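Long-range contacts in F420-dependent methylenetetrahydromethanopterin dehydrogenase (Methanopyrus kandleri, PDB 1QV9), which catalyses the reversible, coenzyme F420-dependent interconversion of methylene- and methenyl-tetrahydromethanopterin in methanogenesis from carbon dioxide: residues 44-50 against 77-83; 64-68 against 92-96; 69-75 against 95-101. All coordinates share one frame; numbering follows the deposited sequence.

Contact 1. Residues 44-50 against 77-83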
# COMPACT_ATOMS: atom_id res chain seq x y z
N MSE A 44 -12.25 -32.77 16.80
CA MSE A 44 -12.36 -33.72 15.70
C MSE A 44 -11.72 -35.07 16.00
O MSE A 44 -11.26 -35.77 15.09
CB MSE A 44 -11.77 -33.10 14.42
CG MSE A 44 -10.30 -32.64 14.55
SE MSE A 44 -9.56 -32.06 12.86
CE MSE A 44 -9.20 -33.83 12.06
N ASP A 45 -11.70 -35.43 17.28
CA ASP A 45 -11.19 -36.74 17.67
C ASP A 45 -12.31 -37.76 17.38
O ASP A 45 -13.47 -37.40 17.23
CB ASP A 45 -10.87 -36.76 19.16
CG ASP A 45 -12.03 -36.28 19.97
OD1 ASP A 45 -12.18 -35.05 20.12
OD2 ASP A 45 -12.83 -37.13 20.41
N PRO A 46 -11.98 -39.06 17.37
CA PRO A 46 -13.03 -40.05 17.09
C PRO A 46 -14.30 -39.98 17.94
O PRO A 46 -15.40 -40.16 17.44
CB PRO A 46 -12.29 -41.38 17.23
CG PRO A 46 -10.88 -41.03 16.87
CD PRO A 46 -10.68 -39.71 17.59
N GLU A 47 -14.14 -39.74 19.24
CA GLU A 47 -15.31 -39.70 20.12
C GLU A 47 -16.25 -38.56 19.73
O GLU A 47 -17.46 -38.76 19.62
CB GLU A 47 -14.88 -39.55 21.58
CG GLU A 47 -13.88 -40.61 22.06
CD GLU A 47 -12.42 -40.13 22.04
OE1 GLU A 47 -11.81 -40.01 20.94
OE2 GLU A 47 -11.88 -39.86 23.15
N CYS A 48 -15.67 -37.38 19.52
CA CYS A 48 -16.46 -36.21 19.16
C CYS A 48 -17.07 -36.38 17.78
O CYS A 48 -18.25 -36.05 17.58
CB CYS A 48 -15.59 -34.95 19.22
SG CYS A 48 -15.24 -34.45 20.96
N VAL A 49 -16.29 -36.88 16.82
CA VAL A 49 -16.85 -37.04 15.47
C VAL A 49 -18.00 -38.03 15.46
O VAL A 49 -19.03 -37.81 14.79
CB VAL A 49 -15.76 -37.41 14.44
CG1 VAL A 49 -16.42 -37.68 13.05
CG2 VAL A 49 -14.77 -36.23 14.29
N GLU A 50 -17.85 -39.13 16.20
CA GLU A 50 -18.93 -40.11 16.25
C GLU A 50 -20.19 -39.44 16.81
O GLU A 50 -21.29 -39.65 16.33
CB GLU A 50 -18.53 -41.33 17.10
CG GLU A 50 -19.65 -42.35 17.25
CD GLU A 50 -19.20 -43.68 17.85
OE1 GLU A 50 -20.04 -44.60 17.89
OE2 GLU A 50 -18.04 -43.80 18.27
N ALA A 77 -7.39 -38.64 8.98
CA ALA A 77 -7.17 -38.70 10.43
C ALA A 77 -8.20 -39.63 11.10
O ALA A 77 -9.25 -39.94 10.52
CB ALA A 77 -7.25 -37.27 11.04
N PRO A 78 -7.93 -40.07 12.33
CA PRO A 78 -8.85 -40.99 13.04
C PRO A 78 -10.30 -40.53 13.16
O PRO A 78 -11.22 -41.32 12.89
CB PRO A 78 -8.20 -41.16 14.41
CG PRO A 78 -6.75 -40.97 14.12
CD PRO A 78 -6.75 -39.78 13.17
N GLY A 79 -10.52 -39.29 13.60
CA GLY A 79 -11.89 -38.80 13.72
C GLY A 79 -12.63 -38.81 12.39
O GLY A 79 -13.68 -39.46 12.25
N PRO A 80 -12.12 -38.06 11.41
CA PRO A 80 -12.77 -38.01 10.09
C PRO A 80 -12.95 -39.40 9.48
O PRO A 80 -13.93 -39.66 8.81
CB PRO A 80 -11.82 -37.15 9.26
CG PRO A 80 -11.20 -36.23 10.29
CD PRO A 80 -10.98 -37.13 11.49
N SER A 81 -12.01 -40.31 9.73
CA SER A 81 -12.13 -41.66 9.18
C SER A 81 -13.35 -42.37 9.74
O SER A 81 -14.03 -43.14 9.04
CB SER A 81 -10.86 -42.48 9.45
OG SER A 81 -9.78 -41.92 8.73
N LYS A 82 -13.65 -42.09 11.01
CA LYS A 82 -14.83 -42.64 11.65
C LYS A 82 -16.10 -42.06 10.98
O LYS A 82 -17.06 -42.79 10.73
CB LYS A 82 -14.79 -42.30 13.15
CG LYS A 82 -15.93 -42.89 13.97
CD LYS A 82 -16.03 -44.43 13.84
CE LYS A 82 -17.06 -44.98 14.82
NZ LYS A 82 -17.24 -46.46 14.67
N ALA A 83 -16.10 -40.76 10.69
CA ALA A 83 -17.25 -40.18 10.02
C ALA A 83 -17.42 -40.85 8.64
O ALA A 83 -18.57 -41.08 8.21
CB ALA A 83 -17.06 -38.69 9.80
O HOH W 1 -8.79 -37.14 14.43

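Contact 2. Residues 64-68 against 92-96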
# COMPACT_ATOMS: atom_id res chain seq x y z
N GLU A 64 -35.14 -36.33 6.69
CA GLU A 64 -35.05 -36.98 5.38
C GLU A 64 -34.21 -36.19 4.36
O GLU A 64 -34.71 -35.74 3.31
CB GLU A 64 -36.46 -37.22 4.82
CG GLU A 64 -37.38 -37.92 5.80
CD GLU A 64 -38.72 -38.33 5.21
OE1 GLU A 64 -39.30 -37.56 4.42
OE2 GLU A 64 -39.19 -39.44 5.55
N PRO A 65 -32.93 -35.97 4.68
CA PRO A 65 -32.05 -35.23 3.76
C PRO A 65 -31.80 -35.99 2.45
O PRO A 65 -31.81 -37.22 2.43
CB PRO A 65 -30.76 -35.09 4.56
CG PRO A 65 -30.73 -36.30 5.39
CD PRO A 65 -32.17 -36.46 5.85
N ASP A 66 -31.58 -35.22 1.38
CA ASP A 66 -31.25 -35.80 0.08
C ASP A 66 -29.76 -36.15 0.08
O ASP A 66 -29.33 -37.07 -0.59
CB ASP A 66 -31.61 -34.79 -0.99
CG ASP A 66 -33.10 -34.52 -1.01
OD1 ASP A 66 -33.51 -33.34 -0.94
OD2 ASP A 66 -33.86 -35.52 -1.09
N PHE A 67 -28.96 -35.40 0.84
CA PHE A 67 -27.54 -35.72 0.94
C PHE A 67 -27.00 -35.12 2.24
O PHE A 67 -27.66 -34.27 2.85
CB PHE A 67 -26.72 -35.22 -0.28
CG PHE A 67 -26.76 -33.72 -0.52
CD1 PHE A 67 -25.78 -32.88 -0.02
CD2 PHE A 67 -27.74 -33.16 -1.32
CE1 PHE A 67 -25.76 -31.54 -0.30
CE2 PHE A 67 -27.74 -31.79 -1.62
CZ PHE A 67 -26.74 -30.96 -1.10
N ILE A 68 -25.86 -35.64 2.68
CA ILE A 68 -25.18 -35.20 3.91
C ILE A 68 -23.75 -34.82 3.54
O ILE A 68 -23.13 -35.48 2.72
CB ILE A 68 -25.18 -36.31 4.94
CG1 ILE A 68 -26.63 -36.62 5.32
CG2 ILE A 68 -24.40 -35.88 6.20
CD1 ILE A 68 -26.83 -37.74 6.31
N TYR A 92 -27.72 -42.50 3.09
CA TYR A 92 -27.67 -41.14 2.57
C TYR A 92 -26.46 -40.78 1.74
O TYR A 92 -25.35 -40.92 2.23
CB TYR A 92 -27.72 -40.13 3.75
CG TYR A 92 -28.89 -40.35 4.63
CD1 TYR A 92 -30.15 -39.93 4.24
CD2 TYR A 92 -28.74 -41.00 5.84
CE1 TYR A 92 -31.27 -40.17 5.04
CE2 TYR A 92 -29.83 -41.24 6.66
CZ TYR A 92 -31.08 -40.82 6.24
OH TYR A 92 -32.18 -41.05 7.05
N PRO A 93 -26.66 -40.31 0.49
CA PRO A 93 -25.53 -39.91 -0.38
C PRO A 93 -24.74 -38.88 0.42
O PRO A 93 -25.34 -37.99 1.03
CB PRO A 93 -26.21 -39.28 -1.58
CG PRO A 93 -27.49 -40.11 -1.69
CD PRO A 93 -27.94 -40.14 -0.22
N ALA A 94 -23.42 -39.02 0.43
CA ALA A 94 -22.59 -38.12 1.24
C ALA A 94 -21.35 -37.62 0.51
O ALA A 94 -20.80 -38.31 -0.36
CB ALA A 94 -22.17 -38.85 2.53
N VAL A 95 -20.88 -36.44 0.93
CA VAL A 95 -19.72 -35.78 0.35
C VAL A 95 -18.82 -35.35 1.47
O VAL A 95 -19.30 -34.85 2.50
CB VAL A 95 -20.14 -34.50 -0.44
CG1 VAL A 95 -18.89 -33.77 -1.00
CG2 VAL A 95 -21.12 -34.87 -1.56
N ILE A 96 -17.52 -35.56 1.30
CA ILE A 96 -16.52 -35.17 2.27
C ILE A 96 -15.79 -33.92 1.77
O ILE A 96 -15.26 -33.93 0.66
CB ILE A 96 -15.45 -36.31 2.45
CG1 ILE A 96 -16.12 -37.63 2.86
CG2 ILE A 96 -14.42 -35.94 3.51
CD1 ILE A 96 -16.95 -37.56 4.12

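Contact 3. Residues 69-75 against 95-101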
# COMPACT_ATOMS: atom_id res chain seq x y z
N VAL A 69 -23.24 -33.74 4.14
CA VAL A 69 -21.89 -33.28 3.86
C VAL A 69 -21.13 -33.26 5.16
O VAL A 69 -21.64 -32.80 6.18
CB VAL A 69 -21.88 -31.84 3.25
CG1 VAL A 69 -20.45 -31.43 2.91
CG2 VAL A 69 -22.79 -31.77 2.02
N TYR A 70 -19.93 -33.82 5.16
CA TYR A 70 -19.08 -33.75 6.35
C TYR A 70 -17.88 -32.91 5.93
O TYR A 70 -17.24 -33.20 4.92
CB TYR A 70 -18.60 -35.13 6.77
CG TYR A 70 -17.54 -35.09 7.86
CD1 TYR A 70 -16.18 -34.95 7.55
CD2 TYR A 70 -17.93 -35.09 9.21
CE1 TYR A 70 -15.21 -34.81 8.57
CE2 TYR A 70 -16.96 -34.95 10.22
CZ TYR A 70 -15.62 -34.82 9.90
OH TYR A 70 -14.67 -34.75 10.91
N GLY A 71 -17.58 -31.85 6.68
CA GLY A 71 -16.46 -30.99 6.34
C GLY A 71 -15.54 -30.77 7.54
O GLY A 71 -16.01 -30.58 8.67
N GLY A 72 -14.23 -30.80 7.30
CA GLY A 72 -13.28 -30.56 8.36
C GLY A 72 -11.91 -31.00 7.88
O GLY A 72 -11.81 -31.62 6.80
N PRO A 73 -10.86 -30.69 8.64
CA PRO A 73 -9.52 -31.07 8.22
C PRO A 73 -9.28 -32.57 8.15
O PRO A 73 -9.95 -33.38 8.82
CB PRO A 73 -8.63 -30.45 9.30
CG PRO A 73 -9.47 -29.35 9.90
CD PRO A 73 -10.83 -29.93 9.90
N ASN A 74 -8.31 -32.90 7.30
CA ASN A 74 -7.78 -34.26 7.12
C ASN A 74 -8.68 -35.49 7.16
O ASN A 74 -8.79 -36.16 8.16
CB ASN A 74 -6.65 -34.45 8.12
CG ASN A 74 -5.76 -35.62 7.77
OD1 ASN A 74 -6.02 -36.36 6.81
ND2 ASN A 74 -4.69 -35.79 8.53
N PRO A 75 -9.33 -35.80 6.04
CA PRO A 75 -10.20 -36.96 5.94
C PRO A 75 -9.50 -38.28 6.33
O PRO A 75 -10.16 -39.26 6.60
CB PRO A 75 -10.59 -36.97 4.46
CG PRO A 75 -10.62 -35.49 4.14
CD PRO A 75 -9.46 -34.91 4.86
N VAL A 95 -20.88 -36.44 0.93
CA VAL A 95 -19.72 -35.78 0.35
C VAL A 95 -18.82 -35.35 1.47
O VAL A 95 -19.30 -34.85 2.50
CB VAL A 95 -20.14 -34.50 -0.44
CG1 VAL A 95 -18.89 -33.77 -1.00
CG2 VAL A 95 -21.12 -34.87 -1.56
N ILE A 96 -17.52 -35.56 1.30
CA ILE A 96 -16.52 -35.17 2.27
C ILE A 96 -15.79 -33.92 1.77
O ILE A 96 -15.26 -33.93 0.66
CB ILE A 96 -15.45 -36.31 2.45
CG1 ILE A 96 -16.12 -37.63 2.86
CG2 ILE A 96 -14.42 -35.94 3.51
CD1 ILE A 96 -16.95 -37.56 4.12
N ILE A 97 -15.76 -32.87 2.58
CA ILE A 97 -15.01 -31.66 2.22
C ILE A 97 -13.78 -31.73 3.09
O ILE A 97 -13.89 -31.88 4.30
CB ILE A 97 -15.83 -30.36 2.56
CG1 ILE A 97 -17.03 -30.18 1.60
CG2 ILE A 97 -14.89 -29.16 2.60
CD1 ILE A 97 -16.91 -30.77 0.24
N GLY A 98 -12.61 -31.65 2.46
CA GLY A 98 -11.34 -31.72 3.17
C GLY A 98 -10.23 -30.91 2.53
O GLY A 98 -10.48 -30.13 1.64
N ASP A 99 -9.01 -31.13 3.02
CA ASP A 99 -7.81 -30.45 2.57
C ASP A 99 -6.87 -31.45 1.88
O ASP A 99 -7.25 -32.60 1.63
CB ASP A 99 -7.11 -29.70 3.73
CG ASP A 99 -6.89 -30.54 4.98
OD1 ASP A 99 -6.20 -30.05 5.91
OD2 ASP A 99 -7.38 -31.67 5.04
N ALA A 100 -5.65 -31.02 1.57
CA ALA A 100 -4.72 -31.88 0.82
C ALA A 100 -4.43 -33.24 1.45
O ALA A 100 -4.27 -34.23 0.73
CB ALA A 100 -3.42 -31.14 0.55
N PRO A 101 -4.33 -33.32 2.78
CA PRO A 101 -4.06 -34.62 3.42
C PRO A 101 -5.11 -35.69 3.07
O PRO A 101 -4.86 -36.88 3.19
CB PRO A 101 -4.06 -34.26 4.90
CG PRO A 101 -3.52 -32.86 4.90
CD PRO A 101 -4.25 -32.23 3.77

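Contact 1. Residues 44-50 against 77-83
The first turns of helices 46-63 and 78-88, which cover the same face of the parallel alpha/beta sheet, meet here through Pro46, Val49 and Gly79. The axes of the short segments 46-50 and 78-83 approach to 7.9 Å with a crossing angle of -30°. The close approach rests on Gly79. Its CA makes a nearly straight CA-H...O contact with Met44 O at 3.4 Å, where a side chain would run into that carbonyl. A water joins the same two residues: it accepts from Gly79 N and donates to Met44 O, both at 2.9 Å. Val49 lies with both branches against the Gly79 backbone, CG1 on its O and CG2 on its CA and C. With CG1 anti to the backbone N (chi1 175°), that branch also reaches Ala83 CB at 3.5 Å, tight for two carbons. Met44 is a selenomethionine. A turn about its CG-SE bond (chi3 -78°) brings CE to 3.6 Å from Pro80 CG. The rings of Pro46 and Pro78 lie side by side and point the same way. Asp45 caps its helix: Cys48 N donates to Asp45 OD2 at 3.0 Å, from above the carboxylate plane. On the other helix, Ala77 O accepts from both Ser81 N and Ser81 OG. Val49, Pro80 and Ala83 all rest on Tyr70 of strand 67-71. Glu50 OE2 stays 4.5 Å from Lys82 NZ, too far for a salt bridge. The helix starts are therefore joined by apolar contacts, and by a CA-H...O contact and one bridging water, both on Met44 O. The charge pair probably adds only a weak attraction.

Contact 2. Residues 64-68 against 92-96
Ile68 and Tyr92 carry most of the side-chain contact. Ile68 CG1 stands anti to its carbonyl carbon (chi1 -63°), and the chain runs straight on from there. This sends CD1 toward Tyr92, 3.6 Å from Tyr92 CB and oblique to the ring. The Tyr92 ring reaches across to Pro65. Pro65 CG meets Tyr92 CD1 at 3.9 Å. Pro65 O lies at the ring edge, near the ring plane. Leu57 and Ala60 of helix 46-63 pack on the same tyrosine. Phe67 behaves differently. Its CG sits between the backbone N and the carbonyl carbon (chi1 60°). This position turns the ring away from Pro93, to Phe161, Leu164 and Ile165 of helix 153-169, on the other side of the sheet. Its CB still touches Pro93 O at 3.4 Å. Pro93 CD packs against Asp66 O at 3.4 Å. The Asp66 carboxylate points elsewhere, and its OD1 accepts from Lys5 N. In the backbone, strands 67-71 and 94-99 begin to pair in parallel, with Ile68 beside Ala94. Ile68 N donates to Pro93 O at 2.9 Å. Val95 N donates to Ile68 O at 3.0 Å. Each of these oxygens also receives a CA-H contact, from Phe67 CA and Ala94 CA respectively. The two backbone hydrogen bonds on Ile68 thus set the register with Pro93 and Val95. The side-chain contacts are apolar, with Ile68 and Tyr92 on the face covered by helix 46-63 and Phe67 on the face covered by helix 153-169.

Contact 3. Residues 69-75 against 95-101
Asp99 reaches across to Asn74: Asp99 OD2 accepts from Asn74 N at 2.7 Å, on the syn side and 27° out of the carboxylate plane. Asp99 CG sits between its backbone N and carbonyl carbon (chi1 50°), which points the carboxylate at that N-H. An alanine here would remove this acceptor and is likely to leave Asn74 N without its mate, so that the turn after strand 67-71 could shift. Beside it, Pro101 CB touches Asn74 OD1 at 3.4 Å. Asn74 OD1 accepts from Ala76 N, which holds the amide. Pro75 CG packs on Ile96 CG2 at 3.9 Å and over Gly98, where a side chain would clash with the ring. Ahead of this turn, strands 67-71 and 94-99 pair in parallel within the beta-alpha-beta unit whose helix is 78-88. Tyr70 N donates to Val95 O, Ile97 N to Tyr70 O at 2.8 Å, and Gly72 N to Ile97 O at 3.2 Å. Tyr70 and Ile96 share the face covered by helix 78-88, where Tyr70 CB meets Ile96 CD1 at 4.0 Å. Val69 CG1 and Ile97 CG1 touch on the other face, against Phe161 of helix 153-169. Further out, Arg84 NE donates to Pro75 O.

How the contacts relate
From the N terminus, segment 44-50 opens first, followed by 64-68 and 69-75, which lead into and out of strand 67-71. Contact 1 then closes its loop at 77-83, at the start of helix 78-88. Contacts 2 and 3 close later, at 92-96 and 95-101. Both therefore cross contact 1. They open in turn and close on the same strand, where their segments share Val95 and Ile96. Contact 2 joins the beginning of the strand pair of the beta-alpha-beta unit, and contact 3 the rest and the loops beyond. Contact 1 ties the unit's connecting helix 78-88 to helix 46-63. It touches contact 3 where Pro80 CG packs on Asn74 O, 3.2 Å away. Contacts 1 and 2 do not touch.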